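Local coordinates for protein DNA ligase (Archaeoglobus fulgidus, PDB 3GDE) that probably seals nicks in double-stranded DNA during replication, recombination and repair, using ATP and passing through an enzyme-adenylate intermediate, at residues E113-R118 / T144-L149; V260-S265 / V292-I297; V285-K290 / N366-I371; E426-V431 / E538-E543; V502-Y507 / F527-D532. One frame throughout, in Å; residues are numbered along the deposited sequence.

Overall arrangement
From the N terminus, contact 1 comes first, in the helical DNA-binding domain. It joins the lead-in to helix 117-129 to helix 135-149, and its centre is at least 37 Å from every other contact centre. Contacts 2 and 3 follow in the adenylation domain. Their segments alternate along the chain, so the two loops cross. They touch where Val-260 and Trp-262 pack on Ile-288 and Lys-289 of helix 282-291. Contact 4 closes a long loop from strand 428-437 to the start of helix 542-550. Contact 5 is nested inside it. Both reach the OB-fold sheet, in which strands 428-437 and 502-506 are neighbours.

Contact 1. Residues E113-R118 / T144-L149; sequences EELTVR and TGLYGL
Leu-149 O accepts the backbone N-H of Glu-114 at 2.8 Å, with the donor nearly along the C=O axis. This bond ties two parts of the helical N-terminal domain of the ligase. Residues 113-116 form the lead-in to helix 117-129, which Thr-116 N-caps through Lys-119 N. Residues 144-149 lie in helix 135-149. The N-H...O angle is 141°, so the bond is bent. Glu-113 lies against the same carbonyl, with its CB 3.3 Å from Leu-149 O. Next to this bond, Leu-115 points at the helix. Its CG sits between the backbone N and the carbonyl carbon (chi1 41°). Atom CD1 touches Leu-149 CB at 3.6 Å. Leu-115 also packs on Val-120; Leu-146 packs on Lys-119 and Thr-123. Helix 117-129 thus lines this small patch. Towards Leu-146 the fit is looser: Leu-115 CG is 4.4 Å from Leu-146 CD1, while Leu-115 CD1 reaches Leu-146 O at 3.6 Å.

Contact 2. Residues V260-S265 / V292-I297; sequences VHWDGS and VKPGVI
His-261 and Trp-262 pair antiparallel with Ile-297 and Val-296, and a G1 beta bulge follows, in which Gly-295 and Val-296 both face Trp-262. Trp-262 N donates to Val-296 O at 2.9 Å. The return bond, Val-296 N to Trp-262 O, is modelled implausibly short, so its detail is doubtful. The N-H of Gly-295 adds a weak bond to the same oxygen. Gly-295 has a positive phi (92°), as the first position of this bulge usually does. On one side of the sheet, Ile-297 covers a face of the His-261 imidazole. Its CG2 makes a CH-pi contact 3.6 Å from the ring centroid, offset toward the rim. His-261 NE2 is bonded to Gln-259. On the other side, the Trp-262 indole runs beside Pro-294, pointing the same way. The indole NE1 donates to Val-292 O at 3.1 Å; this donor lies above the carbonyl plane, 60° out of it. Pro-294 CB also touches Gly-264 CA at 3.7 Å. Ile-288 and Lys-289 of helix 282-291 also touch Trp-262. The whole is a bulged end of an antiparallel strand pair in the adenylation domain, whose active-site lysine is predicted to carry AMP.

Contact 3. Residues V285-K290 / N366-I371; sequences VEEIKK and NESEKI
Packing of a helix against a loop is what joins these segments, in the adenylation domain of the ligase. Residues 285-290 belong to helix 282-291. Residues 366-371 link helix 354-364 to strand 371-379. Glu-287 has the largest share of the contact. Its CG is anti to the carbonyl carbon and its chain bends at chi2 (-75°), which turns CD over the Lys-370 side chain. The two side chains cross at about a right angle. Glu-287 CD lies 3.5 Å from Lys-370 CB, and Glu-287 OE2 lies 3.5 Å from Lys-370 CD. The ammonium itself runs past: Glu-287 OE2 and Lys-370 NZ are 4.3 Å apart, beyond a salt bridge. Lys-290 NZ, one helical turn on, forms a long ion pair with the same oxygen. Nearer the domain interior the contact is apolar. Ile-371 sets CG1 against Glu-287 CB at 3.6 Å. Its CD1 is 4.2 Å from Ile-288 CG1, and the two isoleucines cross at about a right angle. Ile-371 also packs on Ala-337 and Phe-339 of strand 335-342, while Ile-288 reaches Val-260 and Trp-262. Ser-368 OG is hydrogen-bonded to Ser-291 OG, and the Ile-371 N-H gives Ser-368 OG a weak bond. A water donates to Glu-287 OE1 at 2.6 Å and is weakly bonded to Ser-368 OG at 3.4 Å.

Contact 4. Residues E426-V431 / E538-E543; sequences ETLDLV and EADTIE
The Leu-428 side chain crosses that of Asp-540 obliquely, with Leu-428 CD2 3.9 Å from Asp-540 CB. Next comes Asp-429, whose backbone makes both hydrogen bonds of the contact. Its N-H meets Asp-540 OD2 at 2.8 Å and almost straight, at 176°. The carboxylate receives it on the anti lone pair of OD2, away from OD1. Asp-540 N returns a bond to Asp-429 O at 2.9 Å, in the carbonyl plane. One aspartate thus grips both backbone polar groups of Asp-429, with its side chain and its own N-H. Asp-540 OD1 is salt-bridged to Arg-544, so both carboxylate oxygens are engaged. The side chain of Asp-429 turns elsewhere, to Lys-534. Leu-430 comes only near: its CA is 4.4 Å from Ala-539 CB. Val-431 closes the row, with CG2 3.6 Å from the same Ala-539 CB. Strand 428-437 is part of the OB-fold sheet. Strand 502-506 pairs with it through backbone bonds of Leu-428 and Leu-430, and Val-431 bonds to Ala-452 of strand 446-454. The segment 538-541 leads into helix 542-550, N-capped by Thr-541, and Asp-540 also bonds to Leu-454.

Contact 5. Residues V502-Y507 / F527-D532; sequences VFEVAY and FVRLRD. With PO4 (phosphate ion), chain D.
Phe-503 and Phe-527 form the tight side of this antiparallel strand pair of the OB-fold domain. Phe-527 brings its edge to the face of Phe-503, centroids 4.8 Å apart and planes at 74°. Its CE1 sits over the ring centre, while Leu-530 CD1 touches the edge of Phe-503. Helix 473-483 covers these three side chains. A classic beta bulge interrupts the pairing: Val-528 and Arg-529 both face Glu-504. Glu-504 N donates to Arg-529 O at 2.7 Å, and Val-528 N to Glu-504 O at 2.9 Å. The looser, more open side is at partly exposed Val-528, whose CG2 is 3.9 Å from Ala-506 CB. The Glu-504 face is polar. Glu-504 OE1 forms salt bridges with Arg-531 NH1 at 2.9 Å, from above the carboxylate plane, and with Arg-529 NE, a weak hydrogen bond at 3.2 Å. Thr-427 holds the other oxygen of Glu-504. Arg-531 is also salt-bridged to Asp-533. Its guanidinium grips a phosphate ion, probably from the crystallisation liquor: NH1 to O3 at 2.8 Å and NH2 to O1, the latter practically straight.

Contact 1. Residues E113-R118 / T144-L149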
# COMPACT_ATOMS: atom_id res chain seq x y z
N GLU A 113 -31.68 -13.05 10.62
CA GLU A 113 -30.45 -12.34 10.38
C GLU A 113 -29.89 -12.73 9.03
O GLU A 113 -30.44 -13.61 8.36
CB GLU A 113 -29.46 -12.64 11.51
CG GLU A 113 -29.86 -11.97 12.83
CD GLU A 113 -28.88 -12.24 13.95
OE1 GLU A 113 -28.30 -13.34 13.98
OE2 GLU A 113 -28.69 -11.34 14.81
N GLU A 114 -28.79 -12.07 8.65
CA GLU A 114 -28.22 -12.12 7.30
C GLU A 114 -28.39 -10.75 6.65
O GLU A 114 -29.43 -10.12 6.78
CB GLU A 114 -28.87 -13.23 6.43
CG GLU A 114 -28.17 -14.62 6.50
CD GLU A 114 -29.14 -15.83 6.60
OE1 GLU A 114 -28.68 -16.92 7.04
OE2 GLU A 114 -30.34 -15.71 6.24
N LEU A 115 -27.34 -10.25 6.01
CA LEU A 115 -27.52 -9.11 5.11
C LEU A 115 -26.80 -9.33 3.82
O LEU A 115 -25.88 -10.13 3.75
CB LEU A 115 -27.15 -7.75 5.72
CG LEU A 115 -25.95 -7.45 6.61
CD1 LEU A 115 -26.37 -7.65 8.04
CD2 LEU A 115 -24.67 -8.21 6.27
N THR A 116 -27.26 -8.63 2.80
CA THR A 116 -26.72 -8.75 1.47
C THR A 116 -25.40 -8.02 1.38
O THR A 116 -25.15 -7.04 2.10
CB THR A 116 -27.70 -8.18 0.40
OG1 THR A 116 -27.86 -6.77 0.60
CG2 THR A 116 -29.06 -8.87 0.50
N VAL A 117 -24.54 -8.50 0.49
CA VAL A 117 -23.32 -7.81 0.15
C VAL A 117 -23.68 -6.39 -0.33
O VAL A 117 -22.95 -5.43 -0.07
CB VAL A 117 -22.56 -8.59 -0.94
CG1 VAL A 117 -21.28 -7.87 -1.36
CG2 VAL A 117 -22.26 -10.02 -0.44
N ARG A 118 -24.81 -6.27 -1.01
CA ARG A 118 -25.26 -4.98 -1.52
C ARG A 118 -25.51 -3.98 -0.38
O ARG A 118 -25.04 -2.85 -0.43
CB ARG A 118 -26.50 -5.15 -2.42
CG ARG A 118 -26.65 -4.06 -3.50
CD ARG A 118 -25.87 -4.36 -4.81
NE ARG A 118 -24.86 -5.42 -4.67
CZ ARG A 118 -23.56 -5.22 -4.44
NH1 ARG A 118 -23.06 -3.99 -4.33
NH2 ARG A 118 -22.77 -6.28 -4.32
N THR A 144 -23.76 -0.23 14.20
CA THR A 144 -24.70 -0.84 15.16
C THR A 144 -25.92 -1.46 14.47
O THR A 144 -26.39 -2.53 14.86
CB THR A 144 -25.19 0.21 16.19
OG1 THR A 144 -24.09 0.66 16.99
CG2 THR A 144 -26.29 -0.34 17.12
N GLY A 145 -26.44 -0.78 13.45
CA GLY A 145 -27.54 -1.29 12.67
C GLY A 145 -27.15 -2.53 11.89
O GLY A 145 -27.96 -3.44 11.72
N LEU A 146 -25.90 -2.56 11.42
CA LEU A 146 -25.38 -3.67 10.64
C LEU A 146 -25.15 -4.91 11.53
O LEU A 146 -25.53 -6.03 11.16
CB LEU A 146 -24.09 -3.24 9.94
CG LEU A 146 -23.81 -3.64 8.49
CD1 LEU A 146 -24.96 -3.24 7.54
CD2 LEU A 146 -22.49 -3.01 8.04
N TYR A 147 -24.55 -4.69 12.69
CA TYR A 147 -24.32 -5.78 13.66
C TYR A 147 -25.62 -6.35 14.22
O TYR A 147 -25.68 -7.53 14.57
CB TYR A 147 -23.45 -5.30 14.83
CG TYR A 147 -21.97 -5.25 14.56
CD1 TYR A 147 -21.25 -4.08 14.78
CD2 TYR A 147 -21.28 -6.39 14.11
CE1 TYR A 147 -19.86 -4.03 14.55
CE2 TYR A 147 -19.90 -6.35 13.87
CZ TYR A 147 -19.20 -5.17 14.10
OH TYR A 147 -17.84 -5.11 13.87
N GLY A 148 -26.66 -5.52 14.32
CA GLY A 148 -27.99 -5.98 14.72
C GLY A 148 -28.67 -6.91 13.73
O GLY A 148 -29.54 -7.69 14.11
N LEU A 149 -28.28 -6.84 12.46
CA LEU A 149 -28.88 -7.66 11.39
C LEU A 149 -28.02 -8.85 10.95
O LEU A 149 -28.50 -9.74 10.24
CB LEU A 149 -29.18 -6.78 10.18
CG LEU A 149 -30.50 -6.04 9.94
CD1 LEU A 149 -31.47 -6.05 11.09
CD2 LEU A 149 -30.18 -4.62 9.51

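Contact 2. Residues V260-S265 / V292-I297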
# COMPACT_ATOMS: atom_id res chain seq x y z
N VAL A 260 1.77 12.10 -12.23
CA VAL A 260 0.95 13.28 -12.50
C VAL A 260 0.08 13.05 -13.73
O VAL A 260 0.59 12.69 -14.80
CB VAL A 260 1.84 14.54 -12.66
CG1 VAL A 260 1.04 15.72 -13.22
CG2 VAL A 260 2.49 14.90 -11.32
N HIS A 261 -1.23 13.25 -13.56
CA HIS A 261 -2.21 13.04 -14.62
C HIS A 261 -2.89 14.36 -15.01
O HIS A 261 -3.41 15.07 -14.14
CB HIS A 261 -3.28 12.05 -14.15
CG HIS A 261 -2.76 10.68 -13.87
ND1 HIS A 261 -3.08 9.59 -14.65
CD2 HIS A 261 -1.97 10.21 -12.88
CE1 HIS A 261 -2.49 8.51 -14.16
NE2 HIS A 261 -1.82 8.86 -13.08
N TRP A 262 -2.92 14.67 -16.30
CA TRP A 262 -3.39 15.97 -16.80
C TRP A 262 -3.33 16.06 -18.34
O TRP A 262 -2.29 15.74 -18.90
CB TRP A 262 -2.47 17.06 -16.19
CG TRP A 262 -2.36 18.36 -16.96
CD1 TRP A 262 -1.41 18.69 -17.89
CD2 TRP A 262 -3.21 19.50 -16.84
NE1 TRP A 262 -1.61 19.97 -18.35
CE2 TRP A 262 -2.72 20.49 -17.73
CE3 TRP A 262 -4.34 19.79 -16.07
CZ2 TRP A 262 -3.32 21.74 -17.87
CZ3 TRP A 262 -4.94 21.05 -16.21
CH2 TRP A 262 -4.43 22.00 -17.10
N ASP A 263 -4.36 16.47 -19.07
CA ASP A 263 -5.80 16.36 -18.86
C ASP A 263 -6.56 17.01 -20.04
O ASP A 263 -6.99 16.27 -20.93
CB ASP A 263 -6.32 16.86 -17.53
CG ASP A 263 -7.82 16.70 -17.42
OD1 ASP A 263 -8.39 15.81 -18.09
OD2 ASP A 263 -8.44 17.46 -16.67
N GLY A 264 -6.71 18.34 -20.13
CA GLY A 264 -6.14 19.35 -19.23
C GLY A 264 -7.19 20.31 -18.67
O GLY A 264 -7.22 21.49 -19.00
N SER A 265 -8.04 19.77 -17.79
CA SER A 265 -9.07 20.53 -17.10
C SER A 265 -8.85 20.37 -15.60
O SER A 265 -9.23 21.23 -14.81
CB SER A 265 -10.45 20.00 -17.49
OG SER A 265 -10.47 19.52 -18.83
N VAL A 292 3.08 22.25 -18.06
CA VAL A 292 2.98 21.01 -18.82
C VAL A 292 1.85 20.96 -19.86
O VAL A 292 0.77 21.53 -19.67
CB VAL A 292 3.09 19.70 -17.93
CG1 VAL A 292 4.02 19.91 -16.71
CG2 VAL A 292 1.75 19.19 -17.50
N LYS A 293 2.15 20.30 -20.97
CA LYS A 293 1.22 20.10 -22.06
C LYS A 293 0.11 19.13 -21.63
O LYS A 293 0.40 18.05 -21.11
CB LYS A 293 2.01 19.57 -23.26
CG LYS A 293 1.25 19.35 -24.55
CD LYS A 293 1.11 17.85 -24.88
CE LYS A 293 2.46 17.15 -25.12
NZ LYS A 293 3.21 17.60 -26.34
N PRO A 294 -1.17 19.53 -21.81
CA PRO A 294 -2.32 18.72 -21.39
C PRO A 294 -2.40 17.39 -22.14
O PRO A 294 -1.92 17.29 -23.26
CB PRO A 294 -3.52 19.59 -21.77
CG PRO A 294 -2.97 20.98 -21.87
CD PRO A 294 -1.60 20.80 -22.41
N GLY A 295 -2.99 16.38 -21.51
CA GLY A 295 -3.16 15.06 -22.13
C GLY A 295 -2.02 14.09 -21.85
O GLY A 295 -1.72 13.23 -22.68
N VAL A 296 -1.39 14.23 -20.69
CA VAL A 296 -0.25 13.39 -20.32
C VAL A 296 -0.39 12.72 -18.95
O VAL A 296 -1.19 13.14 -18.09
CB VAL A 296 1.13 14.14 -20.39
CG1 VAL A 296 1.39 14.70 -21.78
CG2 VAL A 296 1.21 15.25 -19.35
N ILE A 297 0.39 11.66 -18.77
CA ILE A 297 0.61 11.07 -17.46
C ILE A 297 2.12 10.93 -17.30
O ILE A 297 2.78 10.24 -18.08
CB ILE A 297 -0.11 9.71 -17.29
CG1 ILE A 297 -1.61 9.93 -17.30
CG2 ILE A 297 0.33 9.03 -15.98
CD1 ILE A 297 -2.41 8.72 -17.68

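Contact 3. Residues V285-K290 / N366-I371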
# COMPACT_ATOMS: atom_id res chain seq x y z
N VAL A 285 0.43 21.43 -8.34
CA VAL A 285 -0.73 21.40 -9.24
C VAL A 285 -0.78 22.62 -10.19
O VAL A 285 -0.86 22.46 -11.41
CB VAL A 285 -2.07 21.20 -8.45
CG1 VAL A 285 -3.30 21.50 -9.31
CG2 VAL A 285 -2.15 19.79 -7.91
N GLU A 286 -0.69 23.82 -9.62
CA GLU A 286 -0.70 25.06 -10.41
C GLU A 286 0.45 25.13 -11.40
O GLU A 286 0.25 25.53 -12.55
CB GLU A 286 -0.73 26.31 -9.53
CG GLU A 286 -2.08 26.62 -8.90
CD GLU A 286 -3.20 26.87 -9.92
OE1 GLU A 286 -4.38 26.68 -9.55
OE2 GLU A 286 -2.93 27.26 -11.08
N GLU A 287 1.65 24.73 -10.96
CA GLU A 287 2.85 24.75 -11.82
C GLU A 287 2.73 23.79 -12.99
O GLU A 287 3.27 24.04 -14.06
CB GLU A 287 4.11 24.42 -11.01
CG GLU A 287 4.40 25.39 -9.89
CD GLU A 287 4.96 26.72 -10.37
OE1 GLU A 287 5.56 26.77 -11.47
OE2 GLU A 287 4.80 27.71 -9.62
N ILE A 288 2.06 22.66 -12.76
CA ILE A 288 1.76 21.70 -13.82
C ILE A 288 0.82 22.29 -14.88
O ILE A 288 1.03 22.13 -16.09
CB ILE A 288 1.22 20.38 -13.20
CG1 ILE A 288 2.39 19.51 -12.73
CG2 ILE A 288 0.33 19.61 -14.18
CD1 ILE A 288 2.10 18.69 -11.50
N LYS A 289 -0.20 23.01 -14.42
CA LYS A 289 -1.18 23.66 -15.30
C LYS A 289 -0.56 24.73 -16.20
O LYS A 289 -0.99 24.90 -17.34
CB LYS A 289 -2.34 24.24 -14.50
CG LYS A 289 -3.14 23.17 -13.77
CD LYS A 289 -4.38 23.72 -13.10
CE LYS A 289 -5.25 22.57 -12.65
NZ LYS A 289 -6.37 23.02 -11.76
N LYS A 290 0.47 25.42 -15.71
CA LYS A 290 1.16 26.38 -16.58
C LYS A 290 2.35 25.82 -17.35
O LYS A 290 2.66 26.30 -18.44
CB LYS A 290 1.51 27.70 -15.86
CG LYS A 290 2.20 27.59 -14.53
CD LYS A 290 2.61 28.96 -14.04
CE LYS A 290 2.73 29.00 -12.53
NZ LYS A 290 3.38 30.27 -12.06
N ASN A 366 7.51 22.31 -20.30
CA ASN A 366 8.21 23.55 -20.48
C ASN A 366 8.80 23.92 -19.13
O ASN A 366 8.07 24.30 -18.20
CB ASN A 366 7.23 24.62 -21.01
CG ASN A 366 7.70 26.03 -20.73
OD1 ASN A 366 8.57 26.56 -21.42
ND2 ASN A 366 7.12 26.65 -19.70
N GLU A 367 10.12 23.76 -19.01
CA GLU A 367 10.82 23.92 -17.73
C GLU A 367 10.63 25.31 -17.13
O GLU A 367 10.75 26.32 -17.81
CB GLU A 367 12.31 23.57 -17.87
CG GLU A 367 12.57 22.07 -18.11
CD GLU A 367 13.99 21.63 -17.75
OE1 GLU A 367 14.72 21.17 -18.66
OE2 GLU A 367 14.39 21.74 -16.56
N SER A 368 10.29 25.34 -15.85
CA SER A 368 10.20 26.57 -15.07
C SER A 368 11.02 26.41 -13.79
O SER A 368 11.79 25.45 -13.64
CB SER A 368 8.74 26.90 -14.76
OG SER A 368 8.07 25.82 -14.13
N GLU A 369 10.87 27.35 -12.86
CA GLU A 369 11.62 27.28 -11.60
C GLU A 369 11.15 26.11 -10.73
O GLU A 369 11.94 25.53 -9.99
CB GLU A 369 11.58 28.61 -10.83
CG GLU A 369 10.21 28.99 -10.26
CD GLU A 369 10.28 29.76 -8.95
OE1 GLU A 369 9.20 30.17 -8.44
OE2 GLU A 369 11.40 29.95 -8.41
N LYS A 370 9.87 25.77 -10.85
CA LYS A 370 9.28 24.73 -10.01
C LYS A 370 9.02 23.39 -10.72
O LYS A 370 8.71 22.40 -10.06
CB LYS A 370 8.00 25.24 -9.34
CG LYS A 370 8.21 26.36 -8.33
CD LYS A 370 7.07 26.39 -7.30
CE LYS A 370 7.09 27.69 -6.49
NZ LYS A 370 5.99 27.75 -5.48
N ILE A 371 9.16 23.37 -12.05
CA ILE A 371 8.98 22.15 -12.85
C ILE A 371 10.19 21.91 -13.74
O ILE A 371 10.49 22.71 -14.63
CB ILE A 371 7.68 22.19 -13.74
CG1 ILE A 371 6.39 22.35 -12.91
CG2 ILE A 371 7.60 20.97 -14.69
CD1 ILE A 371 6.11 21.25 -11.87
O HOH W 1 7.56 28.42 -11.99

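Contact 4. Residues E426-V431 / E538-E543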
# COMPACT_ATOMS: atom_id res chain seq x y z
N GLU A 426 19.96 0.81 1.75
CA GLU A 426 18.50 0.84 1.78
C GLU A 426 17.99 0.85 3.20
O GLU A 426 18.64 0.30 4.09
CB GLU A 426 17.92 -0.37 1.04
CG GLU A 426 18.23 -0.41 -0.44
CD GLU A 426 17.78 0.83 -1.16
OE1 GLU A 426 18.65 1.61 -1.57
OE2 GLU A 426 16.55 1.04 -1.29
N THR A 427 16.85 1.50 3.41
CA THR A 427 16.06 1.25 4.61
C THR A 427 14.91 0.36 4.19
O THR A 427 14.65 0.18 2.99
CB THR A 427 15.54 2.53 5.30
OG1 THR A 427 14.71 3.28 4.40
CG2 THR A 427 16.70 3.39 5.79
N LEU A 428 14.24 -0.24 5.17
CA LEU A 428 13.10 -1.10 4.90
C LEU A 428 11.89 -0.57 5.60
O LEU A 428 12.00 0.05 6.66
CB LEU A 428 13.38 -2.53 5.38
CG LEU A 428 14.37 -3.35 4.56
CD1 LEU A 428 14.91 -4.50 5.40
CD2 LEU A 428 13.74 -3.83 3.26
N ASP A 429 10.72 -0.79 5.02
CA ASP A 429 9.52 -0.51 5.75
C ASP A 429 8.80 -1.81 6.12
O ASP A 429 8.50 -2.64 5.26
CB ASP A 429 8.68 0.54 5.04
CG ASP A 429 9.06 1.96 5.48
OD1 ASP A 429 9.83 2.67 4.78
OD2 ASP A 429 8.58 2.36 6.57
N LEU A 430 8.62 -1.98 7.42
CA LEU A 430 8.21 -3.24 8.00
C LEU A 430 7.02 -3.04 8.93
O LEU A 430 6.90 -2.01 9.58
CB LEU A 430 9.40 -3.90 8.75
CG LEU A 430 10.67 -4.18 7.92
CD1 LEU A 430 11.90 -4.45 8.80
CD2 LEU A 430 10.46 -5.33 6.90
N VAL A 431 6.13 -4.02 8.96
CA VAL A 431 4.92 -3.94 9.78
C VAL A 431 5.29 -4.18 11.25
O VAL A 431 6.09 -5.06 11.55
CB VAL A 431 3.83 -4.97 9.33
CG1 VAL A 431 2.52 -4.78 10.13
CG2 VAL A 431 3.56 -4.83 7.85
N GLU A 538 1.76 -2.20 1.83
CA GLU A 538 2.88 -1.51 1.17
C GLU A 538 4.22 -1.71 1.89
O GLU A 538 5.21 -1.06 1.55
CB GLU A 538 2.58 -0.03 0.93
CG GLU A 538 1.53 0.25 -0.15
CD GLU A 538 1.86 -0.37 -1.53
OE1 GLU A 538 0.90 -0.65 -2.28
OE2 GLU A 538 3.06 -0.57 -1.87
N ALA A 539 4.25 -2.62 2.87
CA ALA A 539 5.49 -2.98 3.53
C ALA A 539 6.34 -3.76 2.55
O ALA A 539 5.82 -4.40 1.63
CB ALA A 539 5.22 -3.81 4.77
N ASP A 540 7.65 -3.72 2.74
CA ASP A 540 8.56 -4.44 1.86
C ASP A 540 8.32 -5.94 1.93
O ASP A 540 7.98 -6.49 2.98
CB ASP A 540 10.01 -4.06 2.15
CG ASP A 540 10.36 -2.70 1.59
OD1 ASP A 540 10.48 -2.58 0.34
OD2 ASP A 540 10.49 -1.74 2.39
N THR A 541 8.48 -6.59 0.78
CA THR A 541 8.11 -7.99 0.60
C THR A 541 9.25 -8.93 0.93
O THR A 541 10.42 -8.52 0.91
CB THR A 541 7.63 -8.25 -0.85
OG1 THR A 541 8.68 -7.92 -1.77
CG2 THR A 541 6.40 -7.41 -1.17
N ILE A 542 8.92 -10.17 1.26
CA ILE A 542 9.95 -11.21 1.46
C ILE A 542 10.92 -11.33 0.26
O ILE A 542 12.12 -11.60 0.45
CB ILE A 542 9.31 -12.59 1.82
CG1 ILE A 542 10.38 -13.64 2.15
CG2 ILE A 542 8.36 -13.09 0.71
CD1 ILE A 542 11.24 -13.30 3.36
N GLU A 543 10.41 -11.11 -0.95
CA GLU A 543 11.23 -11.07 -2.16
C GLU A 543 12.27 -9.94 -2.12
O GLU A 543 13.42 -10.16 -2.48
CB GLU A 543 10.34 -10.95 -3.41
CG GLU A 543 11.09 -10.87 -4.74
CD GLU A 543 10.23 -11.24 -5.95
OE1 GLU A 543 8.97 -11.14 -5.88
OE2 GLU A 543 10.82 -11.61 -6.99

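Contact 5. Residues V502-Y507 / F527-D532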
# COMPACT_ATOMS: atom_id res chain seq x y z
N VAL A 502 3.42 0.88 10.01
CA VAL A 502 4.65 0.53 9.32
C VAL A 502 5.78 1.47 9.78
O VAL A 502 5.60 2.69 9.80
CB VAL A 502 4.45 0.61 7.76
CG1 VAL A 502 5.78 0.53 7.01
CG2 VAL A 502 3.48 -0.49 7.29
N PHE A 503 6.91 0.89 10.18
CA PHE A 503 8.10 1.68 10.55
C PHE A 503 9.09 1.69 9.40
O PHE A 503 9.27 0.66 8.74
CB PHE A 503 8.83 1.08 11.75
CG PHE A 503 8.14 1.26 13.08
CD1 PHE A 503 7.01 2.06 13.21
CD2 PHE A 503 8.66 0.64 14.22
CE1 PHE A 503 6.39 2.22 14.43
CE2 PHE A 503 8.05 0.80 15.46
CZ PHE A 503 6.91 1.59 15.57
N GLU A 504 9.75 2.82 9.16
CA GLU A 504 10.98 2.82 8.37
C GLU A 504 12.15 2.40 9.27
O GLU A 504 12.39 3.01 10.32
CB GLU A 504 11.25 4.18 7.72
CG GLU A 504 12.49 4.16 6.80
CD GLU A 504 12.77 5.47 6.10
OE1 GLU A 504 11.90 6.37 6.12
OE2 GLU A 504 13.88 5.60 5.52
N VAL A 505 12.87 1.37 8.85
CA VAL A 505 13.90 0.72 9.65
C VAL A 505 15.22 0.66 8.87
O VAL A 505 15.25 0.19 7.72
CB VAL A 505 13.48 -0.72 10.04
CG1 VAL A 505 14.55 -1.40 10.88
CG2 VAL A 505 12.16 -0.71 10.80
N ALA A 506 16.30 1.13 9.50
CA ALA A 506 17.65 0.96 8.99
C ALA A 506 18.28 -0.28 9.63
O ALA A 506 17.84 -0.74 10.67
CB ALA A 506 18.49 2.20 9.26
N TYR A 507 19.33 -0.79 9.01
CA TYR A 507 20.00 -1.99 9.52
C TYR A 507 21.46 -1.99 9.06
O TYR A 507 21.82 -1.29 8.11
CB TYR A 507 19.28 -3.24 9.01
CG TYR A 507 19.23 -3.34 7.50
CD1 TYR A 507 20.16 -4.09 6.80
CD2 TYR A 507 18.25 -2.66 6.77
CE1 TYR A 507 20.14 -4.17 5.42
CE2 TYR A 507 18.21 -2.73 5.37
CZ TYR A 507 19.16 -3.49 4.70
OH TYR A 507 19.14 -3.59 3.32
N PHE A 527 15.42 2.37 14.34
CA PHE A 527 14.21 3.09 13.97
C PHE A 527 14.57 4.42 13.33
O PHE A 527 15.34 5.19 13.88
CB PHE A 527 13.33 3.29 15.21
CG PHE A 527 12.05 4.07 14.95
CD1 PHE A 527 10.95 3.47 14.34
CD2 PHE A 527 11.95 5.40 15.37
CE1 PHE A 527 9.78 4.20 14.11
CE2 PHE A 527 10.77 6.13 15.15
CZ PHE A 527 9.68 5.52 14.54
N VAL A 528 14.01 4.66 12.15
CA VAL A 528 14.14 5.94 11.46
C VAL A 528 12.90 6.81 11.72
O VAL A 528 13.01 7.89 12.30
CB VAL A 528 14.40 5.74 9.94
CG1 VAL A 528 14.67 7.07 9.26
CG2 VAL A 528 15.59 4.78 9.73
N ARG A 529 11.73 6.33 11.28
CA ARG A 529 10.45 7.00 11.53
C ARG A 529 9.24 6.10 11.28
O ARG A 529 9.33 5.07 10.60
CB ARG A 529 10.31 8.26 10.67
CG ARG A 529 10.27 7.99 9.18
CD ARG A 529 10.40 9.30 8.42
NE ARG A 529 11.51 9.21 7.48
CZ ARG A 529 12.72 9.73 7.66
NH1 ARG A 529 13.02 10.44 8.74
NH2 ARG A 529 13.64 9.56 6.73
N LEU A 530 8.09 6.52 11.82
CA LEU A 530 6.81 5.91 11.53
C LEU A 530 6.40 6.29 10.11
O LEU A 530 6.47 7.46 9.75
CB LEU A 530 5.75 6.40 12.53
CG LEU A 530 4.27 6.02 12.39
CD1 LEU A 530 4.01 4.54 12.73
CD2 LEU A 530 3.43 6.91 13.28
N ARG A 531 5.97 5.32 9.30
CA ARG A 531 5.51 5.65 7.96
C ARG A 531 3.98 5.59 7.84
O ARG A 531 3.40 4.55 7.53
CB ARG A 531 6.22 4.80 6.89
CG ARG A 531 7.74 5.02 6.85
CD ARG A 531 8.12 6.44 6.37
NE ARG A 531 7.75 6.64 4.97
CZ ARG A 531 8.54 6.39 3.93
NH1 ARG A 531 9.79 5.95 4.12
NH2 ARG A 531 8.09 6.60 2.71
N ASP A 532 3.34 6.72 8.10
CA ASP A 532 1.89 6.85 7.93
C ASP A 532 1.47 6.78 6.46
O ASP A 532 0.35 6.39 6.16
CB ASP A 532 1.38 8.16 8.54
CG ASP A 532 1.29 8.10 10.06
OD1 ASP A 532 1.02 6.99 10.59
OD2 ASP A 532 1.47 9.16 10.71
P PO4 D . 10.71 4.89 0.56
O1 PO4 D . 9.75 6.04 0.45
O2 PO4 D . 11.89 5.12 -0.36
O3 PO4 D . 11.22 4.79 1.98
O4 PO4 D . 10.00 3.61 0.17
O HOH W 2 1.82 3.19 9.16